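Local atomic coordinates of non-toxic crystal protein (Bacillus thuringiensis, PDB entry 2D42), a protein that is non-toxic and of unknown function, but closely resembles aerolysin-type beta-pore-forming toxins in structure and occurs in parasporal inclusions. Residues R7-Y12 with G25-D30; P209-S214 with A220-E225. One frame throughout, in Å; residues are numbered along the deposited sequence.

Contact 1 (R7-Y12 with G25-D30); sequences RELEIY and GSSYSD
Leu9 reaches from the helix onto the strand and settles against Ser27 and the backbone of Tyr28. Its CG lies 3.7 Å from Ser27 OG, while its CD2 passes further along the strand to stand 3.6 Å from Tyr28 O. The first torsion starts this reach: CG is placed opposite the backbone N (chi1 176°), which carries the branch outward from the helix. Ser27 answers from the strand with both of its side-chain atoms, CB meeting the leucine branch and OG turning toward the helix, where it lies 3.8 Å from Glu10 CA. A small serine suits this place, because the helix backbone comes close here: the CA atoms of Glu10 and Ser27 are 6.2 Å apart. The Ser27 hydroxyl has its polar partner within its own strand, a hydrogen bond with Tyr24 OH, so against the helix it acts mainly as a packing surface.

Further out, Leu9 is buried because Ile179 of strand 150-185 and Val197 of strand 189-198 also touch it. Tyr28 joins mainly through its backbone; its CB points away from the helix, and its side chain touches Ile178 of strand 150-185. On the helix, Glu10 runs out as an extended chain beside the contact, and its OE1 takes Arg7 NH1 at 2.6 Å in a salt bridge. That bond lies almost in the guanidinium plane but is bent, with an N-H...O angle of 131°, and Ile11 CG1 covers one guanidinium face.

The chemistry implies a modest union of helix 5-19 with strand 23-29, resting on van der Waals packing of Leu9 and the Glu10 backbone against Ser27 and the Tyr28 backbone, with the charged pair kept at its margin.

Contact 2 (P209-S214 with A220-E225); sequences PGFTIS and AYFTGE
Phe211-Ile213 and Ala220-Phe222 pair as antiparallel strands, with Thr212 and Tyr221 the hydrogen-bonded pair: Tyr221 N gives a nearly straight 2.8 Å bond to Thr212 O, and Thr212 N returns one of 3.1 Å to Tyr221 O. Just before the strand, Gly210 O takes Thr223 N at 3.0 Å; the positive phi of Gly210 (91°) and the nearness of the Phe222 ring both favour glycine there.

Phe211 and Phe222 face each other as a non-hydrogen-bonded pair. Phe222 CD1 sits over one face of the Phe211 ring, toward its rim, and Phe211 CE1 comes 3.5 Å from Phe222 CB. The rings are oblique, their planes at 55° and centroids 5.1 Å apart. Phe211 keeps CG beside its backbone N (chi1 -65°), swinging its ring across the neighbouring strand. On the same face, the small Ala220 methyl accepts Ile213 CD1 at 3.9 Å and also Phe211 CD1; Leu203 of helix 199-206 covers Phe211 and Ala220. On the other face, beta-branched Thr212 lays OG1 3.5 Å from Tyr221 CB.

This is a beta hairpin whose apolar face, with Phe211, Ile213, Ala220 and Phe222, packs against helix 199-206; the Thr212 and Tyr221 face is more polar.

In the fold
Both contacts lie toward the same end of this elongated, strand-rich molecule, with centres about 19 Å apart and nearest atoms about 6 Å apart, so they do not touch. They follow one another along the chain, and strand 150-185 links them: it pairs with strand 23-29 of contact 1 and, elsewhere along its length, with strand 219-244 of contact 2. Helix 199-206 bridges them as well, since it meets Tyr12 of segment 7-12 through Val202 and Ala205, and Ile213 through Ile200 and Gln204. Glu8 OE1 hydrogen-bonds to Thr208 OG1, just before segment 209-214. Together they show how two helices pack against the long sheet of this aerolysin-like fold.

Contact 1 (R7-Y12 with G25-D30)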
loop_
_atom_site.group_PDB
_atom_site.type_symbol
_atom_site.label_atom_id
_atom_site.label_comp_id
_atom_site.label_asym_id
_atom_site.label_seq_id
_atom_site.Cartn_x
_atom_site.Cartn_y
_atom_site.Cartn_z
ATOM N N ARG A 7 7.547 -16.916 -17.257
ATOM C CA ARG A 7 7.936 -16.555 -18.614
ATOM C C ARG A 7 9.466 -16.521 -18.696
ATOM O O ARG A 7 10.057 -17.000 -19.671
ATOM C CB ARG A 7 7.344 -15.187 -18.976
ATOM C CG ARG A 7 7.881 -14.575 -20.260
ATOM C CD ARG A 7 7.633 -15.465 -21.467
ATOM N NE ARG A 7 8.285 -14.927 -22.657
ATOM C CZ ARG A 7 8.605 -15.649 -23.729
ATOM N NH1 ARG A 7 8.333 -16.948 -23.765
ATOM N NH2 ARG A 7 9.210 -15.071 -24.761
ATOM N N GLU A 8 10.102 -15.957 -17.668
ATOM C CA GLU A 8 11.559 -15.886 -17.615
ATOM C C GLU A 8 12.135 -17.308 -17.595
ATOM O O GLU A 8 13.159 -17.578 -18.220
ATOM C CB GLU A 8 12.029 -15.139 -16.358
ATOM C CG GLU A 8 11.636 -13.667 -16.281
ATOM C CD GLU A 8 12.250 -12.822 -17.393
ATOM O OE1 GLU A 8 13.467 -12.952 -17.652
ATOM O OE2 GLU A 8 11.510 -12.017 -17.997
ATOM N N LEU A 9 11.471 -18.204 -16.866
ATOM C CA LEU A 9 11.903 -19.603 -16.758
ATOM C C LEU A 9 11.847 -20.236 -18.154
ATOM O O LEU A 9 12.771 -20.923 -18.579
ATOM C CB LEU A 9 10.983 -20.371 -15.790
ATOM C CG LEU A 9 11.234 -21.879 -15.634
ATOM C CD1 LEU A 9 12.628 -22.111 -15.053
ATOM C CD2 LEU A 9 10.161 -22.498 -14.742
ATOM N N GLU A 10 10.755 -19.981 -18.861
ATOM C CA GLU A 10 10.575 -20.502 -20.211
ATOM C C GLU A 10 11.683 -19.962 -21.129
ATOM O O GLU A 10 12.285 -20.715 -21.898
ATOM C CB GLU A 10 9.192 -20.103 -20.737
ATOM C CG GLU A 10 8.787 -20.754 -22.050
ATOM C CD GLU A 10 7.400 -20.321 -22.492
ATOM O OE1 GLU A 10 7.214 -19.117 -22.777
ATOM O OE2 GLU A 10 6.493 -21.180 -22.547
ATOM N N ILE A 11 11.956 -18.664 -21.037
ATOM C CA ILE A 11 12.998 -18.044 -21.859
ATOM C C ILE A 11 14.349 -18.685 -21.567
ATOM O O ILE A 11 15.116 -18.996 -22.478
ATOM C CB ILE A 11 13.099 -16.527 -21.587
ATOM C CG1 ILE A 11 11.827 -15.830 -22.080
ATOM C CG2 ILE A 11 14.335 -15.955 -22.262
ATOM C CD1 ILE A 11 11.757 -14.344 -21.743
ATOM N N TYR A 12 14.642 -18.871 -20.287
ATOM C CA TYR A 12 15.893 -19.489 -19.891
ATOM C C TYR A 12 16.002 -20.906 -20.465
ATOM O O TYR A 12 17.043 -21.291 -20.984
ATOM C CB TYR A 12 15.992 -19.564 -18.372
ATOM C CG TYR A 12 17.178 -20.364 -17.900
ATOM C CD1 TYR A 12 18.432 -19.772 -17.762
ATOM C CD2 TYR A 12 17.053 -21.724 -17.607
ATOM C CE1 TYR A 12 19.534 -20.515 -17.338
ATOM C CE2 TYR A 12 18.148 -22.478 -17.185
ATOM C CZ TYR A 12 19.383 -21.867 -17.050
ATOM O OH TYR A 12 20.463 -22.596 -16.598
ATOM N N GLY A 25 11.061 -28.926 -23.836
ATOM C CA GLY A 25 9.775 -29.574 -23.703
ATOM C C GLY A 25 8.791 -28.688 -22.961
ATOM O O GLY A 25 7.769 -28.269 -23.512
ATOM N N SER A 26 9.103 -28.399 -21.703
ATOM C CA SER A 26 8.235 -27.567 -20.880
ATOM C C SER A 26 8.979 -27.150 -19.616
ATOM O O SER A 26 10.108 -27.584 -19.381
ATOM C CB SER A 26 6.978 -28.353 -20.508
ATOM O OG SER A 26 7.321 -29.505 -19.752
ATOM N N SER A 27 8.345 -26.299 -18.813
ATOM C CA SER A 27 8.930 -25.834 -17.561
ATOM C C SER A 27 7.814 -25.355 -16.644
ATOM O O SER A 27 6.757 -24.919 -17.106
ATOM C CB SER A 27 9.943 -24.702 -17.807
ATOM O OG SER A 27 9.333 -23.560 -18.388
ATOM N N TYR A 28 8.054 -25.448 -15.340
ATOM C CA TYR A 28 7.070 -25.042 -14.346
ATOM C C TYR A 28 7.747 -24.874 -12.992
ATOM O O TYR A 28 8.911 -25.233 -12.822
ATOM C CB TYR A 28 5.956 -26.094 -14.261
ATOM C CG TYR A 28 6.470 -27.521 -14.249
ATOM C CD1 TYR A 28 6.916 -28.117 -13.069
ATOM C CD2 TYR A 28 6.544 -28.265 -15.429
ATOM C CE1 TYR A 28 7.423 -29.420 -13.064
ATOM C CE2 TYR A 28 7.051 -29.568 -15.436
ATOM C CZ TYR A 28 7.487 -30.137 -14.251
ATOM O OH TYR A 28 7.987 -31.420 -14.248
ATOM N N SER A 29 7.017 -24.320 -12.035
ATOM C CA SER A 29 7.544 -24.117 -10.691
ATOM C C SER A 29 7.674 -25.454 -9.955
ATOM O O SER A 29 6.847 -26.345 -10.127
ATOM C CB SER A 29 6.620 -23.186 -9.902
ATOM O OG SER A 29 7.069 -23.051 -8.570
ATOM N N ASP A 30 8.714 -25.576 -9.136
ATOM C CA ASP A 30 8.973 -26.788 -8.359
ATOM C C ASP A 30 8.127 -26.833 -7.088
ATOM O O ASP A 30 8.353 -26.059 -6.155
ATOM C CB ASP A 30 10.455 -26.843 -7.994
ATOM C CG ASP A 30 10.796 -28.004 -7.089
ATOM O OD1 ASP A 30 9.936 -28.889 -6.893
ATOM O OD2 ASP A 30 11.938 -28.033 -6.583
#

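Contact 2 (P209-S214 with A220-E225)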
loop_
_atom_site.group_PDB
_atom_site.type_symbol
_atom_site.label_atom_id
_atom_site.label_comp_id
_atom_site.label_asym_id
_atom_site.label_seq_id
_atom_site.Cartn_x
_atom_site.Cartn_y
_atom_site.Cartn_z
ATOM N N PRO A 209 15.580 -7.346 -15.930
ATOM C CA PRO A 209 15.646 -6.031 -15.282
ATOM C C PRO A 209 14.948 -5.974 -13.928
ATOM O O PRO A 209 13.950 -6.658 -13.709
ATOM C CB PRO A 209 14.958 -5.105 -16.292
ATOM C CG PRO A 209 15.080 -5.837 -17.591
ATOM C CD PRO A 209 14.834 -7.260 -17.193
ATOM N N GLY A 210 15.478 -5.145 -13.033
ATOM C CA GLY A 210 14.881 -4.970 -11.719
ATOM C C GLY A 210 15.368 -5.867 -10.593
ATOM O O GLY A 210 14.813 -5.841 -9.490
ATOM N N PHE A 211 16.414 -6.644 -10.841
ATOM C CA PHE A 211 16.913 -7.551 -9.813
ATOM C C PHE A 211 18.396 -7.453 -9.492
ATOM O O PHE A 211 19.214 -7.154 -10.356
ATOM C CB PHE A 211 16.651 -8.999 -10.227
ATOM C CG PHE A 211 15.205 -9.367 -10.324
ATOM C CD1 PHE A 211 14.535 -9.899 -9.224
ATOM C CD2 PHE A 211 14.526 -9.254 -11.533
ATOM C CE1 PHE A 211 13.212 -10.320 -9.330
ATOM C CE2 PHE A 211 13.201 -9.671 -11.646
ATOM C CZ PHE A 211 12.546 -10.208 -10.541
ATOM N N THR A 212 18.733 -7.709 -8.234
ATOM C CA THR A 212 20.127 -7.758 -7.822
ATOM C C THR A 212 20.163 -9.163 -7.239
ATOM O O THR A 212 19.274 -9.541 -6.478
ATOM C CB THR A 212 20.488 -6.708 -6.753
ATOM O OG1 THR A 212 19.798 -6.992 -5.537
ATOM C CG2 THR A 212 20.122 -5.310 -7.247
ATOM N N ILE A 213 21.172 -9.939 -7.620
ATOM C CA ILE A 213 21.292 -11.331 -7.189
ATOM C C ILE A 213 22.275 -11.581 -6.055
ATOM O O ILE A 213 23.354 -11.000 -6.019
ATOM C CB ILE A 213 21.742 -12.225 -8.362
ATOM C CG1 ILE A 213 21.061 -11.782 -9.666
ATOM C CG2 ILE A 213 21.454 -13.685 -8.035
ATOM C CD1 ILE A 213 19.557 -11.844 -9.657
ATOM N N SER A 214 21.912 -12.476 -5.146
ATOM C CA SER A 214 22.798 -12.819 -4.044
ATOM C C SER A 214 22.971 -14.330 -3.919
ATOM O O SER A 214 22.147 -15.004 -3.307
ATOM C CB SER A 214 22.256 -12.268 -2.726
ATOM O OG SER A 214 23.109 -12.631 -1.651
ATOM N N ALA A 220 17.067 -13.359 -4.912
ATOM C CA ALA A 220 17.169 -12.209 -5.790
ATOM C C ALA A 220 16.308 -11.128 -5.157
ATOM O O ALA A 220 15.215 -11.406 -4.671
ATOM C CB ALA A 220 16.655 -12.556 -7.176
ATOM N N TYR A 221 16.809 -9.899 -5.132
ATOM C CA TYR A 221 16.048 -8.805 -4.555
ATOM C C TYR A 221 15.434 -8.001 -5.694
ATOM O O TYR A 221 16.139 -7.526 -6.585
ATOM C CB TYR A 221 16.948 -7.910 -3.695
ATOM C CG TYR A 221 17.342 -8.520 -2.366
ATOM C CD1 TYR A 221 18.489 -9.303 -2.238
ATOM C CD2 TYR A 221 16.554 -8.317 -1.232
ATOM C CE1 TYR A 221 18.851 -9.873 -0.998
ATOM C CE2 TYR A 221 16.899 -8.881 0.003
ATOM C CZ TYR A 221 18.047 -9.656 0.116
ATOM O OH TYR A 221 18.377 -10.202 1.344
ATOM N N PHE A 222 14.116 -7.870 -5.678
ATOM C CA PHE A 222 13.430 -7.124 -6.726
ATOM C C PHE A 222 13.127 -5.698 -6.288
ATOM O O PHE A 222 12.738 -5.458 -5.146
ATOM C CB PHE A 222 12.109 -7.810 -7.105
ATOM C CG PHE A 222 11.263 -7.011 -8.063
ATOM C CD1 PHE A 222 11.587 -6.945 -9.414
ATOM C CD2 PHE A 222 10.167 -6.281 -7.602
ATOM C CE1 PHE A 222 10.833 -6.156 -10.298
ATOM C CE2 PHE A 222 9.411 -5.495 -8.469
ATOM C CZ PHE A 222 9.742 -5.430 -9.820
ATOM N N THR A 223 13.316 -4.748 -7.194
ATOM C CA THR A 223 12.991 -3.364 -6.885
ATOM C C THR A 223 12.105 -2.825 -7.998
ATOM O O THR A 223 12.520 -2.727 -9.153
ATOM C CB THR A 223 14.244 -2.482 -6.726
ATOM O OG1 THR A 223 14.950 -2.882 -5.545
ATOM C CG2 THR A 223 13.846 -1.006 -6.578
ATOM N N GLY A 224 10.869 -2.509 -7.632
ATOM C CA GLY A 224 9.914 -1.997 -8.589
ATOM C C GLY A 224 9.390 -0.624 -8.209
ATOM O O GLY A 224 9.947 0.060 -7.344
ATOM N N GLU A 225 8.290 -0.237 -8.838
ATOM C CA GLU A 225 7.726 1.075 -8.604
ATOM C C GLU A 225 6.214 1.123 -8.755
ATOM O O GLU A 225 5.623 0.375 -9.537
ATOM C CB GLU A 225 8.372 2.050 -9.586
ATOM C CG GLU A 225 7.916 3.483 -9.485
ATOM C CD GLU A 225 8.357 4.284 -10.693
ATOM O OE1 GLU A 225 9.535 4.155 -11.094
ATOM O OE2 GLU A 225 7.528 5.038 -11.243
#